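Local coordinates for protein interferon gamma receptor 1 (Gallus gallus, PDB 4EQ3) that probably binds the cytokine interferon gamma at the cell surface, this chain being the extracellular part of the receptor's alpha chain, at residues Ile76-Phe82 against Thr98-Gln104; Phe24-Trp30 against Ala64-Ser70; Lys20-Phe24 against His106-Gly110. One frame throughout, in Å; residues are numbered along the deposited sequence.

Interaction 1 (Ile76-Phe82 against Thr98-Gln104)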
loop_
_atom_site.group_PDB
_atom_site.type_symbol
_atom_site.label_atom_id
_atom_site.label_comp_id
_atom_site.label_asym_id
_atom_site.label_seq_id
_atom_site.Cartn_x
_atom_site.Cartn_y
_atom_site.Cartn_z
ATOM N N ILE A 76 -4.002 -11.309 -3.733
ATOM C CA ILE A 76 -2.725 -10.769 -3.277
ATOM C C ILE A 76 -1.540 -11.645 -3.710
ATOM O O ILE A 76 -0.425 -11.152 -3.870
ATOM C CB ILE A 76 -2.710 -10.556 -1.739
ATOM C CG1 ILE A 76 -1.713 -9.457 -1.348
ATOM C CG2 ILE A 76 -2.424 -11.864 -1.005
ATOM C CD1 ILE A 76 -1.936 -8.899 0.074
ATOM N N PHE A 77 -1.794 -12.935 -3.920
ATOM C CA PHE A 77 -0.718 -13.892 -4.218
ATOM C C PHE A 77 -0.599 -14.276 -5.687
ATOM O O PHE A 77 0.486 -14.630 -6.152
ATOM C CB PHE A 77 -0.839 -15.139 -3.334
ATOM C CG PHE A 77 -0.693 -14.844 -1.867
ATOM C CD1 PHE A 77 0.501 -14.351 -1.368
ATOM C CD2 PHE A 77 -1.743 -15.047 -0.992
ATOM C CE1 PHE A 77 0.647 -14.065 -0.020
ATOM C CE2 PHE A 77 -1.604 -14.756 0.361
ATOM C CZ PHE A 77 -0.406 -14.269 0.841
ATOM N N HIS A 78 -1.696 -14.202 -6.428
ATOM C CA HIS A 78 -1.642 -14.569 -7.841
ATOM C C HIS A 78 -1.236 -13.374 -8.699
ATOM O O HIS A 78 -1.260 -12.236 -8.233
ATOM C CB HIS A 78 -2.976 -15.134 -8.312
ATOM C CG HIS A 78 -3.410 -16.357 -7.567
ATOM N ND1 HIS A 78 -2.709 -17.543 -7.615
ATOM C CD2 HIS A 78 -4.475 -16.581 -6.761
ATOM C CE1 HIS A 78 -3.324 -18.443 -6.869
ATOM N NE2 HIS A 78 -4.399 -17.886 -6.344
ATOM N N SER A 79 -0.869 -13.649 -9.950
ATOM C CA SER A 79 -0.310 -12.648 -10.851
ATOM C C SER A 79 -1.371 -11.930 -11.689
ATOM O O SER A 79 -2.464 -12.451 -11.933
ATOM C CB SER A 79 0.724 -13.294 -11.788
ATOM O OG SER A 79 1.799 -13.874 -11.068
ATOM N N TYR A 80 -1.033 -10.715 -12.113
ATOM C CA TYR A 80 -1.858 -9.944 -13.035
ATOM C C TYR A 80 -0.939 -9.363 -14.095
ATOM O O TYR A 80 0.227 -9.066 -13.822
ATOM C CB TYR A 80 -2.555 -8.784 -12.316
ATOM C CG TYR A 80 -3.712 -9.152 -11.402
ATOM C CD1 TYR A 80 -5.024 -9.149 -11.868
ATOM C CD2 TYR A 80 -3.496 -9.458 -10.063
ATOM C CE1 TYR A 80 -6.091 -9.457 -11.025
ATOM C CE2 TYR A 80 -4.556 -9.766 -9.217
ATOM C CZ TYR A 80 -5.844 -9.766 -9.707
ATOM O OH TYR A 80 -6.879 -10.081 -8.864
ATOM N N TRP A 81 -1.461 -9.208 -15.305
ATOM C CA TRP A 81 -0.788 -8.421 -16.316
ATOM C C TRP A 81 -1.744 -7.321 -16.760
ATOM O O TRP A 81 -2.967 -7.477 -16.668
ATOM C CB TRP A 81 -0.362 -9.287 -17.506
ATOM C CG TRP A 81 0.871 -10.090 -17.237
ATOM C CD1 TRP A 81 2.155 -9.763 -17.566
ATOM C CD2 TRP A 81 0.936 -11.346 -16.563
ATOM N NE1 TRP A 81 3.015 -10.744 -17.140
ATOM C CE2 TRP A 81 2.289 -11.729 -16.524
ATOM C CE3 TRP A 81 -0.021 -12.183 -15.985
ATOM C CZ2 TRP A 81 2.711 -12.918 -15.938
ATOM C CZ3 TRP A 81 0.399 -13.371 -15.410
ATOM C CH2 TRP A 81 1.754 -13.722 -15.384
ATOM N N PHE A 82 -1.191 -6.203 -17.215
ATOM C CA PHE A 82 -2.020 -5.123 -17.753
ATOM C C PHE A 82 -1.432 -4.672 -19.074
ATOM O O PHE A 82 -0.250 -4.890 -19.339
ATOM C CB PHE A 82 -2.112 -3.940 -16.778
ATOM C CG PHE A 82 -2.445 -4.337 -15.373
ATOM C CD1 PHE A 82 -1.438 -4.532 -14.438
ATOM C CD2 PHE A 82 -3.763 -4.516 -14.982
ATOM C CE1 PHE A 82 -1.737 -4.896 -13.134
ATOM C CE2 PHE A 82 -4.071 -4.884 -13.686
ATOM C CZ PHE A 82 -3.053 -5.080 -12.758
ATOM N N THR A 98 2.571 -4.677 -19.413
ATOM C CA THR A 98 3.397 -4.369 -18.246
ATOM C C THR A 98 4.193 -5.599 -17.801
ATOM O O THR A 98 3.929 -6.727 -18.251
ATOM C CB THR A 98 2.550 -3.901 -17.044
ATOM O OG1 THR A 98 1.653 -4.945 -16.642
ATOM C CG2 THR A 98 1.751 -2.642 -17.379
ATOM N N ASP A 99 5.162 -5.379 -16.915
ATOM C CA ASP A 99 5.782 -6.471 -16.177
ATOM C C ASP A 99 4.699 -7.230 -15.423
ATOM O O ASP A 99 3.619 -6.693 -15.144
ATOM C CB ASP A 99 6.797 -5.948 -15.157
ATOM C CG ASP A 99 8.001 -5.275 -15.803
ATOM O OD1 ASP A 99 8.305 -5.564 -16.986
ATOM O OD2 ASP A 99 8.652 -4.459 -15.110
ATOM N N GLU A 100 4.991 -8.484 -15.092
ATOM C CA GLU A 100 4.127 -9.262 -14.221
ATOM C C GLU A 100 3.934 -8.516 -12.907
ATOM O O GLU A 100 4.878 -7.945 -12.364
ATOM C CB GLU A 100 4.760 -10.624 -13.939
ATOM C CG GLU A 100 4.033 -11.450 -12.895
ATOM C CD GLU A 100 4.623 -12.854 -12.769
ATOM O OE1 GLU A 100 5.657 -13.124 -13.412
ATOM O OE2 GLU A 100 4.052 -13.679 -12.034
ATOM N N PHE A 101 2.713 -8.536 -12.389
ATOM C CA PHE A 101 2.435 -7.848 -11.137
ATOM C C PHE A 101 1.829 -8.792 -10.118
ATOM O O PHE A 101 0.827 -9.459 -10.386
ATOM C CB PHE A 101 1.524 -6.631 -11.347
ATOM C CG PHE A 101 1.093 -5.969 -10.055
ATOM C CD1 PHE A 101 1.881 -4.990 -9.460
ATOM C CD2 PHE A 101 -0.091 -6.331 -9.436
ATOM C CE1 PHE A 101 1.484 -4.378 -8.268
ATOM C CE2 PHE A 101 -0.496 -5.724 -8.249
ATOM C CZ PHE A 101 0.292 -4.753 -7.662
ATOM N N VAL A 102 2.456 -8.831 -8.948
ATOM C CA VAL A 102 1.971 -9.600 -7.820
ATOM C C VAL A 102 1.930 -8.701 -6.594
ATOM O O VAL A 102 2.964 -8.205 -6.152
ATOM C CB VAL A 102 2.899 -10.782 -7.532
ATOM C CG1 VAL A 102 2.333 -11.612 -6.414
ATOM C CG2 VAL A 102 3.086 -11.618 -8.794
ATOM N N LEU A 103 0.737 -8.485 -6.054
ATOM C CA LEU A 103 0.559 -7.536 -4.956
ATOM C C LEU A 103 1.463 -7.831 -3.763
ATOM O O LEU A 103 2.066 -6.922 -3.207
ATOM C CB LEU A 103 -0.906 -7.464 -4.520
ATOM C CG LEU A 103 -1.237 -6.397 -3.466
ATOM C CD1 LEU A 103 -0.942 -4.997 -3.989
ATOM C CD2 LEU A 103 -2.693 -6.515 -3.039
ATOM N N GLN A 104 1.569 -9.101 -3.387
ATOM C CA GLN A 104 2.405 -9.509 -2.260
ATOM C C GLN A 104 3.876 -9.169 -2.475
ATOM O O GLN A 104 4.613 -8.903 -1.521
ATOM C CB GLN A 104 2.262 -11.022 -2.011
ATOM C CG GLN A 104 3.197 -11.588 -0.947
ATOM C CD GLN A 104 4.533 -12.028 -1.512
ATOM O OE1 GLN A 104 4.594 -12.674 -2.558
ATOM N NE2 GLN A 104 5.609 -11.686 -0.822
HETATM O O HOH W 1 2.917 -14.619 -4.476
HETATM O O HOH W 2 -1.515 -9.757 -7.189
#
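This is an antiparallel backbone contact at the base of the hairpin of strands 81-88 and 91-97. After strand 91-97 ends, residues 98-104 still run beside residues 76-82. Phe82 O accepts from Thr98 N (2.8 Å), and Thr98 OG1 accepts from Phe82 N (3.2 Å). Tyr80 and Phe101 form a single antiparallel hydrogen-bonded pair, with Tyr80 N to Phe101 O 2.8 Å and Phe101 N to Tyr80 O 2.9 Å. Beyond it, a water joins His78 O to Leu103 N, and Gln104 N donates to Ile76 O (2.9 Å). Here the chain leaves the membrane-distal fibronectin type III domain and enters the short helix 103-106, with Val102 at its N-cap position. On the outer side, Ser79 OG donates a very short bond to Glu100 OE2 (2.5 Å), and Glu100 CA makes a CH-pi contact with the Trp81 five-membered ring. On the inner side, Phe82 CE1 meets Phe101 CB (4.1 Å). Ile76 CG1 packs on Leu103 CD2 (3.5 Å), and Tyr80 OH is hydrogen-bonded to Asn74 N.

Interaction 2 (Phe24-Trp30 against Ala64-Ser70)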
loop_
_atom_site.group_PDB
_atom_site.type_symbol
_atom_site.label_atom_id
_atom_site.label_comp_id
_atom_site.label_asym_id
_atom_site.label_seq_id
_atom_site.Cartn_x
_atom_site.Cartn_y
_atom_site.Cartn_z
ATOM N N PHE A 24 -2.407 -0.528 -0.877
ATOM C CA PHE A 24 -3.529 -1.153 -1.569
ATOM C C PHE A 24 -4.207 -0.232 -2.569
ATOM O O PHE A 24 -5.250 -0.570 -3.121
ATOM C CB PHE A 24 -4.527 -1.721 -0.562
ATOM C CG PHE A 24 -3.940 -2.795 0.306
ATOM C CD1 PHE A 24 -3.774 -4.082 -0.187
ATOM C CD2 PHE A 24 -3.533 -2.518 1.600
ATOM C CE1 PHE A 24 -3.224 -5.080 0.612
ATOM C CE2 PHE A 24 -2.979 -3.505 2.397
ATOM C CZ PHE A 24 -2.828 -4.787 1.907
ATOM N N ARG A 25 -3.610 0.935 -2.792
ATOM C CA ARG A 25 -3.977 1.766 -3.929
ATOM C C ARG A 25 -3.017 1.434 -5.065
ATOM O O ARG A 25 -1.816 1.696 -4.979
ATOM C CB ARG A 25 -3.910 3.258 -3.577
ATOM C CG ARG A 25 -4.391 4.195 -4.687
ATOM C CD ARG A 25 -5.922 4.164 -4.895
ATOM N NE ARG A 25 -6.669 4.809 -3.815
ATOM C CZ ARG A 25 -7.949 5.181 -3.899
ATOM N NH1 ARG A 25 -8.546 5.762 -2.866
ATOM N NH2 ARG A 25 -8.636 4.982 -5.016
ATOM N N THR A 26 -3.543 0.837 -6.124
ATOM C CA THR A 26 -2.706 0.466 -7.249
ATOM C C THR A 26 -3.039 1.290 -8.473
ATOM O O THR A 26 -4.190 1.332 -8.916
ATOM C CB THR A 26 -2.855 -1.024 -7.596
ATOM O OG1 THR A 26 -2.581 -1.804 -6.432
ATOM C CG2 THR A 26 -1.893 -1.406 -8.700
ATOM N N VAL A 27 -2.021 1.923 -9.038
ATOM C CA VAL A 27 -2.229 2.753 -10.211
ATOM C C VAL A 27 -1.219 2.461 -11.306
ATOM O O VAL A 27 -0.025 2.273 -11.048
ATOM C CB VAL A 27 -2.218 4.260 -9.863
ATOM C CG1 VAL A 27 -2.763 5.061 -11.029
ATOM C CG2 VAL A 27 -3.048 4.522 -8.627
ATOM N N LEU A 28 -1.722 2.411 -12.535
ATOM C CA LEU A 28 -0.910 2.152 -13.710
ATOM C C LEU A 28 -0.627 3.469 -14.402
ATOM O O LEU A 28 -1.535 4.263 -14.616
ATOM C CB LEU A 28 -1.656 1.227 -14.676
ATOM C CG LEU A 28 -1.061 1.085 -16.078
ATOM C CD1 LEU A 28 0.248 0.290 -16.056
ATOM C CD2 LEU A 28 -2.066 0.412 -17.010
ATOM N N TYR A 29 0.631 3.698 -14.752
ATOM C CA TYR A 29 1.014 4.929 -15.413
ATOM C C TYR A 29 1.750 4.623 -16.706
ATOM O O TYR A 29 2.419 3.606 -16.814
ATOM C CB TYR A 29 1.951 5.742 -14.524
ATOM C CG TYR A 29 1.384 6.121 -13.180
ATOM C CD1 TYR A 29 0.517 7.200 -13.055
ATOM C CD2 TYR A 29 1.725 5.411 -12.033
ATOM C CE1 TYR A 29 0.006 7.566 -11.822
ATOM C CE2 TYR A 29 1.212 5.774 -10.783
ATOM C CZ TYR A 29 0.355 6.853 -10.692
ATOM O OH TYR A 29 -0.164 7.230 -9.478
ATOM N N TRP A 30 1.643 5.529 -17.668
ATOM C CA TRP A 30 2.420 5.453 -18.887
ATOM C C TRP A 30 2.674 6.852 -19.439
ATOM O O TRP A 30 2.178 7.860 -18.913
ATOM C CB TRP A 30 1.700 4.598 -19.935
ATOM C CG TRP A 30 0.307 5.062 -20.232
ATOM C CD1 TRP A 30 -0.089 5.870 -21.259
ATOM C CD2 TRP A 30 -0.878 4.743 -19.491
ATOM N NE1 TRP A 30 -1.449 6.079 -21.196
ATOM C CE2 TRP A 30 -1.954 5.400 -20.119
ATOM C CE3 TRP A 30 -1.130 3.973 -18.352
ATOM C CZ2 TRP A 30 -3.261 5.302 -19.653
ATOM C CZ3 TRP A 30 -2.431 3.879 -17.889
ATOM C CH2 TRP A 30 -3.479 4.542 -18.535
ATOM N N ALA A 64 -6.435 10.646 -19.868
ATOM C CA ALA A 64 -5.405 10.579 -18.832
ATOM C C ALA A 64 -4.361 9.510 -19.143
ATOM O O ALA A 64 -4.653 8.517 -19.797
ATOM C CB ALA A 64 -6.033 10.313 -17.482
ATOM N N THR A 65 -3.136 9.728 -18.677
ATOM C CA THR A 65 -2.068 8.761 -18.877
ATOM C C THR A 65 -1.884 7.925 -17.617
ATOM O O THR A 65 -0.760 7.594 -17.236
ATOM C CB THR A 65 -0.751 9.454 -19.238
ATOM O OG1 THR A 65 -0.542 10.558 -18.351
ATOM C CG2 THR A 65 -0.793 9.970 -20.672
ATOM N N SER A 66 -2.996 7.613 -16.962
ATOM C CA SER A 66 -2.981 6.791 -15.763
ATOM C C SER A 66 -4.309 6.070 -15.627
ATOM O O SER A 66 -5.314 6.485 -16.201
ATOM C CB SER A 66 -2.680 7.630 -14.511
ATOM O OG SER A 66 -3.708 8.569 -14.231
ATOM N N CYS A 67 -4.309 4.981 -14.872
ATOM C CA CYS A 67 -5.516 4.203 -14.659
ATOM C C CYS A 67 -5.481 3.601 -13.268
ATOM O O CYS A 67 -4.504 2.942 -12.907
ATOM C CB CYS A 67 -5.612 3.087 -15.708
ATOM S SG CYS A 67 -6.998 1.969 -15.455
ATOM N N ASP A 68 -6.529 3.832 -12.483
ATOM C CA ASP A 68 -6.594 3.293 -11.128
ATOM C C ASP A 68 -7.092 1.860 -11.213
ATOM O O ASP A 68 -8.226 1.615 -11.625
ATOM C CB ASP A 68 -7.522 4.139 -10.231
ATOM C CG ASP A 68 -7.504 3.694 -8.763
ATOM O OD1 ASP A 68 -6.851 2.685 -8.427
ATOM O OD2 ASP A 68 -8.143 4.359 -7.923
ATOM N N LEU A 69 -6.233 0.920 -10.827
ATOM C CA LEU A 69 -6.509 -0.507 -10.984
ATOM C C LEU A 69 -6.996 -1.150 -9.687
ATOM O O LEU A 69 -7.211 -2.369 -9.633
ATOM C CB LEU A 69 -5.248 -1.241 -11.455
ATOM C CG LEU A 69 -4.558 -0.775 -12.739
ATOM C CD1 LEU A 69 -3.257 -1.547 -12.946
ATOM C CD2 LEU A 69 -5.482 -0.962 -13.929
ATOM N N SER A 70 -7.167 -0.337 -8.647
ATOM C CA SER A 70 -7.456 -0.852 -7.312
ATOM C C SER A 70 -8.698 -1.735 -7.249
ATOM O O SER A 70 -8.820 -2.576 -6.357
ATOM C CB SER A 70 -7.603 0.298 -6.309
ATOM O OG SER A 70 -6.429 1.083 -6.260
HETATM O O HOH W 3 2.300 10.971 -18.965
#
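Arg25 and Asp68 form a salt bridge, NH2 to OD2 at 3.0 Å. The other carboxylate oxygen of Asp68 serves its own segment. Asp68 OD1 accepts from Ser70 N (3.0 Å), which makes an Asx turn, and from Ser70 OG (2.7 Å). Ser70 OG in turn accepts from Thr26 N (2.9 Å), so the turn is tied to the start of strand 25-31. The backbone ladder follows. Leu69 N donates to Thr26 O (2.8 Å). Leu28 and Cys67 are an antiparallel hydrogen-bonded pair, with Leu28 N to Cys67 O and Cys67 N to Leu28 O both 2.9 Å. Trp30 N donates to Thr65 O (3.2 Å).

Strands 25-30 and 66-68 run at 161° to each other. They are neighbours in the three-stranded sheet of the first fibronectin type III domain, where 66-68 is an edge strand and 17-22 flanks strand 25-31 on its other edge. Val27, Tyr29, Ser66 and Asp68 lie on the more exposed face, and there Tyr29 CD1 touches Ser66 CB (3.5 Å). Leu28 and Cys67 point into the sandwich, toward Val43 of the opposing sheet. Leu28 CB packs on Leu69 CD1 (3.6 Å). Cys67 is disulfide-bonded to Cys59 and so ties this edge strand to strand 54-62. The Trp30 indole lies against the backbone of Thr65 and Ser66. Thr65 CB makes a CH-pi contact with the five-membered ring of Trp30, and Trp30 CH2 reaches Cys67 CB at 3.8 Å.

Interaction 3 (Lys20-Phe24 against His106-Gly110)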
loop_
_atom_site.group_PDB
_atom_site.type_symbol
_atom_site.label_atom_id
_atom_site.label_comp_id
_atom_site.label_asym_id
_atom_site.label_seq_id
_atom_site.Cartn_x
_atom_site.Cartn_y
_atom_site.Cartn_z
ATOM N N LYS A 20 2.316 1.219 -9.953
ATOM C CA LYS A 20 2.715 1.649 -8.617
ATOM C C LYS A 20 1.628 1.276 -7.628
ATOM O O LYS A 20 0.489 1.711 -7.763
ATOM C CB LYS A 20 2.917 3.159 -8.597
ATOM C CG LYS A 20 3.928 3.633 -9.604
ATOM C CD LYS A 20 5.320 3.156 -9.247
ATOM C CE LYS A 20 5.850 3.895 -8.035
ATOM N NZ LYS A 20 7.338 3.895 -8.024
ATOM N N SER A 21 1.979 0.486 -6.625
ATOM C CA SER A 21 1.012 0.017 -5.650
ATOM C C SER A 21 1.500 0.328 -4.249
ATOM O O SER A 21 2.575 -0.115 -3.851
ATOM C CB SER A 21 0.802 -1.490 -5.793
ATOM O OG SER A 21 -0.114 -1.965 -4.829
ATOM N N LYS A 22 0.757 1.137 -3.527
ATOM C CA LYS A 22 1.044 1.470 -2.142
ATOM C C LYS A 22 -0.187 1.555 -1.273
ATOM O O LYS A 22 -1.092 2.261 -1.620
ATOM C CB LYS A 22 1.845 2.766 -2.064
ATOM C CG LYS A 22 2.289 3.245 -0.703
ATOM C CD LYS A 22 3.716 3.456 -0.687
ATOM C CE LYS A 22 4.133 4.888 -0.410
ATOM N NZ LYS A 22 5.377 5.273 -1.103
ATOM N N ASN A 23 -0.179 0.835 -0.151
ATOM C CA ASN A 23 -1.306 0.844 0.773
ATOM C C ASN A 23 -2.575 0.379 0.083
ATOM O O ASN A 23 -3.674 0.830 0.407
ATOM C CB ASN A 23 -1.501 2.231 1.365
ATOM C CG ASN A 23 -0.374 2.630 2.288
ATOM O OD1 ASN A 23 -0.134 3.822 2.522
ATOM N ND2 ASN A 23 0.329 1.642 2.818
ATOM N N PHE A 24 -2.407 -0.528 -0.877
ATOM C CA PHE A 24 -3.529 -1.153 -1.569
ATOM C C PHE A 24 -4.207 -0.232 -2.569
ATOM O O PHE A 24 -5.250 -0.570 -3.121
ATOM C CB PHE A 24 -4.527 -1.721 -0.562
ATOM C CG PHE A 24 -3.940 -2.795 0.306
ATOM C CD1 PHE A 24 -3.774 -4.082 -0.187
ATOM C CD2 PHE A 24 -3.533 -2.518 1.600
ATOM C CE1 PHE A 24 -3.224 -5.080 0.612
ATOM C CE2 PHE A 24 -2.979 -3.505 2.397
ATOM C CZ PHE A 24 -2.828 -4.787 1.907
ATOM N N HIS A 106 5.039 -6.883 -5.106
ATOM C CA HIS A 106 5.283 -5.547 -5.617
ATOM C C HIS A 106 4.572 -4.437 -4.861
ATOM O O HIS A 106 4.948 -3.275 -4.970
ATOM C CB HIS A 106 4.929 -5.498 -7.104
ATOM C CG HIS A 106 5.626 -6.546 -7.912
ATOM N ND1 HIS A 106 6.997 -6.686 -7.919
ATOM C CD2 HIS A 106 5.146 -7.504 -8.741
ATOM C CE1 HIS A 106 7.331 -7.687 -8.715
ATOM N NE2 HIS A 106 6.225 -8.199 -9.227
ATOM N N GLY A 107 3.540 -4.784 -4.105
ATOM C CA GLY A 107 2.796 -3.779 -3.371
ATOM C C GLY A 107 3.565 -3.270 -2.163
ATOM O O GLY A 107 4.081 -4.063 -1.384
ATOM N N LYS A 108 3.640 -1.952 -1.992
ATOM C CA LYS A 108 4.374 -1.407 -0.858
ATOM C C LYS A 108 3.407 -1.054 0.249
ATOM O O LYS A 108 2.271 -0.664 -0.015
ATOM C CB LYS A 108 5.171 -0.159 -1.253
ATOM C CG LYS A 108 6.418 -0.419 -2.090
ATOM C CD LYS A 108 7.346 0.795 -2.072
ATOM C CE LYS A 108 8.111 0.925 -3.386
ATOM N NZ LYS A 108 9.015 2.121 -3.397
ATOM N N ILE A 109 3.861 -1.178 1.488
ATOM C CA ILE A 109 3.100 -0.686 2.625
ATOM C C ILE A 109 3.863 0.473 3.273
ATOM O O ILE A 109 4.961 0.292 3.817
ATOM C CB ILE A 109 2.823 -1.806 3.643
ATOM C CG1 ILE A 109 1.969 -2.905 3.000
ATOM C CG2 ILE A 109 2.128 -1.255 4.888
ATOM C CD1 ILE A 109 0.591 -2.446 2.596
ATOM N N GLY A 110 3.291 1.669 3.178
ATOM C CA GLY A 110 3.906 2.863 3.731
ATOM C C GLY A 110 3.895 2.923 5.252
ATOM O O GLY A 110 3.296 2.081 5.921
HETATM O O HOH W 4 4.479 -0.955 -6.435
HETATM O O HOH W 5 -0.073 -1.793 -1.984
#
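This contact sits at the junction of the two fibronectin type III domains. The linker after helix 103-106 passes the end of strand 17-22, running in the same direction, and heads for strand 113-119. His106 is the last residue of the helix. The ring end of its side chain is directed away from residues 20-24, but a water joins His106 O (2.8 Å) to Ser21 N (2.9 Å). Gly107 leaves the helical conformation and lies beside Ser21, whose OG would be only 3.4 Å from an ideal CB on Gly107. Ser21 OG itself is hydrogen-bonded to Thr26 OG1.

Lys108 makes the main link. Its N donates to Ser21 O (2.8 Å), and its O accepts from Asn23 N (2.9 Å). The two bonds straddle Lys22, as in a parallel bridge, and Lys22 CA comes within 3.3 Å of Lys108 O in a CA-H...O contact. A second water donates to Lys108 O (3.3 Å), accepts from Phe24 N (2.9 Å) and lies 2.9 Å from Ser21 OG. Asn23 and Phe24 both have positive phi and form the centre of a type I' turn into strand 25-31.

Ile109 turns its CD1 to Phe24 CE2 (3.7 Å). The Phe24 ring also meets Phe132 and Phe196 of the second domain edge-to-face, while the Ile109 backbone is hydrogen-bonded to Ala204. Gly110 closes the contact beside Asn23, with its O hydrogen-bonded to His129 NE2. The aliphatic chain of Lys22 lies alongside, with Lys22 CD 4.3 Å from Gly110 N.

How the interactions relate
Interactions 2 and 3 share Phe24 and meet through adjacent strands of one sheet, where Val27 O and Lys20 N lie 2.8 Å apart in a probable hydrogen bond. Interaction 1 borders both. Phe82 CE2 touches Leu69 CD1 of interaction 2 (3.5 Å), and Thr98 CG2 touches Leu28 CD1 (3.5 Å). Leu103 is a common neighbour: its CD2 is 3.9 Å from Phe24 CD1, and its CD1 is 3.3 Å from Ser21 OG. The three centres are about 12 to 13 Å apart. The centre of interaction 3 lies about 3 Å from the centre of the chain. Interaction 2 builds the first domain's sheet; interactions 1 and 3 hold the chain leading out of it. No cytokine is bound here.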